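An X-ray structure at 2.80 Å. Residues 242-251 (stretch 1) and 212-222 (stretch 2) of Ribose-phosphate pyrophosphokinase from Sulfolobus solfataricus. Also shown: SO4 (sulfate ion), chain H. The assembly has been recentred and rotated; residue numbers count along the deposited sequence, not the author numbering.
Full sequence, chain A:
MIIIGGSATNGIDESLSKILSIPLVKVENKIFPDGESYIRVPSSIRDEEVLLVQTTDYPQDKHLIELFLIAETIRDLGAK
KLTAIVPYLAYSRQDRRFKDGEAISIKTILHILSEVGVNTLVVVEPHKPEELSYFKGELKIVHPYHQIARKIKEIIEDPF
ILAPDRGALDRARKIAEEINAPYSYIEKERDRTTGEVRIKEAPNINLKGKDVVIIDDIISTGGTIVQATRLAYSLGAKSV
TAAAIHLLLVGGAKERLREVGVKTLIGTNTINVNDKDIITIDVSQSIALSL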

# COMPACT_ATOMS: atom_id res chain seq x y z
N ALA A 242 -31.05 -6.83 -0.94
CA ALA A 242 -29.89 -6.47 -1.74
C ALA A 242 -28.79 -7.51 -1.61
O ALA A 242 -28.53 -8.01 -0.52
CB ALA A 242 -29.38 -5.09 -1.38
N ALA A 243 -28.15 -7.83 -2.73
CA ALA A 243 -27.09 -8.83 -2.75
C ALA A 243 -25.93 -8.40 -3.63
O ALA A 243 -26.13 -7.87 -4.72
CB ALA A 243 -27.65 -10.17 -3.23
N ALA A 244 -24.72 -8.61 -3.16
CA ALA A 244 -23.54 -8.39 -3.99
C ALA A 244 -22.46 -9.39 -3.62
O ALA A 244 -22.44 -9.92 -2.51
CB ALA A 244 -23.04 -6.98 -3.82
N ILE A 245 -21.56 -9.65 -4.55
CA ILE A 245 -20.42 -10.50 -4.24
C ILE A 245 -19.46 -9.79 -3.25
O ILE A 245 -19.09 -10.36 -2.21
CB ILE A 245 -19.67 -10.94 -5.53
CG1 ILE A 245 -20.54 -11.89 -6.36
CG2 ILE A 245 -18.36 -11.61 -5.18
CD1 ILE A 245 -21.62 -11.19 -7.20
N HIS A 246 -19.11 -8.55 -3.56
CA HIS A 246 -18.22 -7.76 -2.72
C HIS A 246 -18.97 -6.68 -1.95
O HIS A 246 -19.38 -5.68 -2.53
CB HIS A 246 -17.12 -7.12 -3.57
CG HIS A 246 -16.44 -8.08 -4.49
ND1 HIS A 246 -15.67 -9.13 -4.03
CD2 HIS A 246 -16.43 -8.16 -5.84
CE1 HIS A 246 -15.21 -9.81 -5.07
NE2 HIS A 246 -15.66 -9.25 -6.18
N LEU A 247 -19.16 -6.90 -0.65
CA LEU A 247 -19.85 -5.91 0.18
C LEU A 247 -18.89 -4.97 0.91
O LEU A 247 -18.62 -5.17 2.09
CB LEU A 247 -20.74 -6.62 1.20
CG LEU A 247 -22.18 -6.93 0.84
CD1 LEU A 247 -22.94 -7.40 2.06
CD2 LEU A 247 -22.84 -5.70 0.25
N LEU A 248 -18.39 -3.96 0.20
CA LEU A 248 -17.49 -2.97 0.80
C LEU A 248 -18.28 -1.82 1.41
O LEU A 248 -18.20 -0.69 0.93
CB LEU A 248 -16.55 -2.37 -0.25
CG LEU A 248 -15.94 -3.26 -1.34
CD1 LEU A 248 -15.38 -2.40 -2.45
CD2 LEU A 248 -14.87 -4.16 -0.75
N LEU A 249 -19.06 -2.10 2.45
CA LEU A 249 -19.99 -1.09 2.94
C LEU A 249 -19.27 0.09 3.55
O LEU A 249 -18.55 -0.05 4.54
CB LEU A 249 -20.98 -1.72 3.92
CG LEU A 249 -21.88 -2.77 3.27
CD1 LEU A 249 -22.66 -3.53 4.34
CD2 LEU A 249 -22.81 -2.12 2.27
N VAL A 250 -19.48 1.26 2.96
CA VAL A 250 -18.70 2.44 3.27
C VAL A 250 -19.45 3.51 4.04
O VAL A 250 -20.33 4.18 3.50
CB VAL A 250 -18.11 3.04 1.98
CG1 VAL A 250 -17.85 4.53 2.14
CG2 VAL A 250 -16.83 2.32 1.61
N GLY A 251 -19.08 3.68 5.31
CA GLY A 251 -19.64 4.73 6.15
C GLY A 251 -21.13 4.56 6.40
O GLY A 251 -21.53 3.72 7.21
S SO4 H . -21.77 2.30 -5.16
O1 SO4 H . -22.86 3.24 -5.39
O2 SO4 H . -21.43 1.63 -6.42
O3 SO4 H . -22.20 1.30 -4.18
O4 SO4 H . -20.60 3.03 -4.66
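Stretch 2 212-222: VVIIDDIISTG

Stretch 2 runs beside stretch 1 as a parallel neighbour. Strand 212-216 begins earlier in the chain and pairs with strand 242-244. Their axes approach to 4.7 Å, and their directions differ by 26° (signed crossing angle -26°). In the register, Ala242 faces Ile214 and Ala243 faces Ile215, each with a CA-CA distance of 4.8 Å.

Both chains turn a corner, at Asp217 in stretch 2 and at Ile245 in stretch 1. Asp217 has phi/psi -70/-46, against extended values for the residues before it. Pairing then resumes with Ile218 beside His246, again 4.8 Å between CA atoms.

Backbone groups satisfy one another on both sides of the corner. Before it, Ala243 uses both its polar atoms: its N donates to Ile214 O (2.8 Å), and its O accepts from Asp216 N (3.0 Å). His246 repeats the pattern after the corner. Its N donates to Asp217 O (3.0 Å), and its O accepts from Ile219 N (3.1 Å). Farther on, Val250 N donates to Ser220 O (2.9 Å). Leu248 O receives a CA-H...O contact from Ser220 CA at 3.3 Å.

The Asp216 side chain turns back on its own stretch, where OD2 accepts from Asp217 N (3.0 Å). Asp217 OD2, Ser220 OG and both His246 ring nitrogens are hydrogen-bonded elsewhere in the structure.

Ile219 is the residue most covered by the other stretch, at 101 Å². Its CG1 lies 3.7 Å from Ala244 CB, its CB 3.7 Å from Leu247 CD2, and its CG2 3.8 Å from Leu249 CD2. Ile218 CG2 meets Leu248 CD1 at 3.7 Å.

Beyond Ile219 the backbone amides serve the sulfate. Ser220 N donates to sulfate O3 (2.8 Å). Gly222 N donates to sulfate O3 (3.1 Å). Thr221 N donates to sulfate O4 (3.3 Å). Gly222 is the N-cap of the following helix.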

# COMPACT_ATOMS: atom_id res chain seq x y z
N VAL A 212 -38.47 -8.62 -4.31
CA VAL A 212 -37.36 -8.26 -5.18
C VAL A 212 -35.98 -8.44 -4.55
O VAL A 212 -35.79 -8.19 -3.35
CB VAL A 212 -37.50 -6.83 -5.69
CG1 VAL A 212 -36.28 -6.44 -6.52
CG2 VAL A 212 -38.78 -6.69 -6.49
N VAL A 213 -35.03 -8.90 -5.35
CA VAL A 213 -33.64 -9.01 -4.93
C VAL A 213 -32.78 -8.25 -5.92
O VAL A 213 -32.71 -8.60 -7.10
CB VAL A 213 -33.16 -10.46 -4.92
CG1 VAL A 213 -31.74 -10.55 -4.39
CG2 VAL A 213 -34.08 -11.30 -4.08
N ILE A 214 -32.14 -7.18 -5.45
CA ILE A 214 -31.27 -6.38 -6.30
C ILE A 214 -29.82 -6.84 -6.20
O ILE A 214 -29.21 -6.77 -5.13
CB ILE A 214 -31.36 -4.90 -5.95
CG1 ILE A 214 -32.81 -4.48 -5.80
CG2 ILE A 214 -30.68 -4.07 -7.03
CD1 ILE A 214 -33.02 -3.00 -5.59
N ILE A 215 -29.28 -7.29 -7.33
CA ILE A 215 -27.95 -7.90 -7.37
C ILE A 215 -26.92 -7.08 -8.16
O ILE A 215 -27.14 -6.73 -9.32
CB ILE A 215 -28.02 -9.32 -7.97
CG1 ILE A 215 -29.03 -10.17 -7.22
CG2 ILE A 215 -26.66 -9.99 -7.93
CD1 ILE A 215 -29.13 -11.59 -7.74
N ASP A 216 -25.79 -6.79 -7.52
CA ASP A 216 -24.68 -6.09 -8.18
C ASP A 216 -23.37 -6.77 -7.80
O ASP A 216 -23.33 -7.57 -6.85
CB ASP A 216 -24.65 -4.61 -7.79
CG ASP A 216 -24.21 -3.70 -8.94
OD1 ASP A 216 -24.31 -2.46 -8.80
OD2 ASP A 216 -23.75 -4.23 -9.98
N ASP A 217 -22.31 -6.47 -8.53
CA ASP A 217 -21.01 -7.04 -8.20
C ASP A 217 -20.47 -6.45 -6.91
O ASP A 217 -20.01 -7.17 -6.02
CB ASP A 217 -20.00 -6.89 -9.35
CG ASP A 217 -19.59 -5.45 -9.61
OD1 ASP A 217 -20.48 -4.56 -9.54
OD2 ASP A 217 -18.38 -5.21 -9.89
N ILE A 218 -20.55 -5.13 -6.79
CA ILE A 218 -20.02 -4.43 -5.62
C ILE A 218 -21.05 -3.49 -5.00
O ILE A 218 -21.85 -2.86 -5.70
CB ILE A 218 -18.79 -3.58 -6.02
CG1 ILE A 218 -17.71 -4.47 -6.63
CG2 ILE A 218 -18.25 -2.81 -4.82
CD1 ILE A 218 -16.62 -3.68 -7.28
N ILE A 219 -21.04 -3.38 -3.68
CA ILE A 219 -21.81 -2.34 -3.01
C ILE A 219 -20.90 -1.54 -2.06
O ILE A 219 -20.42 -2.06 -1.05
CB ILE A 219 -23.03 -2.92 -2.25
CG1 ILE A 219 -24.05 -3.47 -3.25
CG2 ILE A 219 -23.69 -1.86 -1.41
CD1 ILE A 219 -25.21 -4.17 -2.58
N SER A 220 -20.65 -0.29 -2.42
CA SER A 220 -19.76 0.58 -1.65
C SER A 220 -20.55 1.56 -0.79
O SER A 220 -20.76 1.33 0.39
CB SER A 220 -18.84 1.38 -2.57
OG SER A 220 -17.76 0.59 -3.02
N THR A 221 -20.97 2.66 -1.41
CA THR A 221 -21.76 3.66 -0.73
C THR A 221 -23.19 3.15 -0.62
O THR A 221 -23.87 3.36 0.39
CB THR A 221 -21.76 5.00 -1.50
OG1 THR A 221 -22.43 4.85 -2.76
CG2 THR A 221 -20.35 5.48 -1.76
N GLY A 222 -23.63 2.45 -1.66
CA GLY A 222 -24.97 1.89 -1.72
C GLY A 222 -25.91 2.78 -2.51
O GLY A 222 -27.12 2.61 -2.48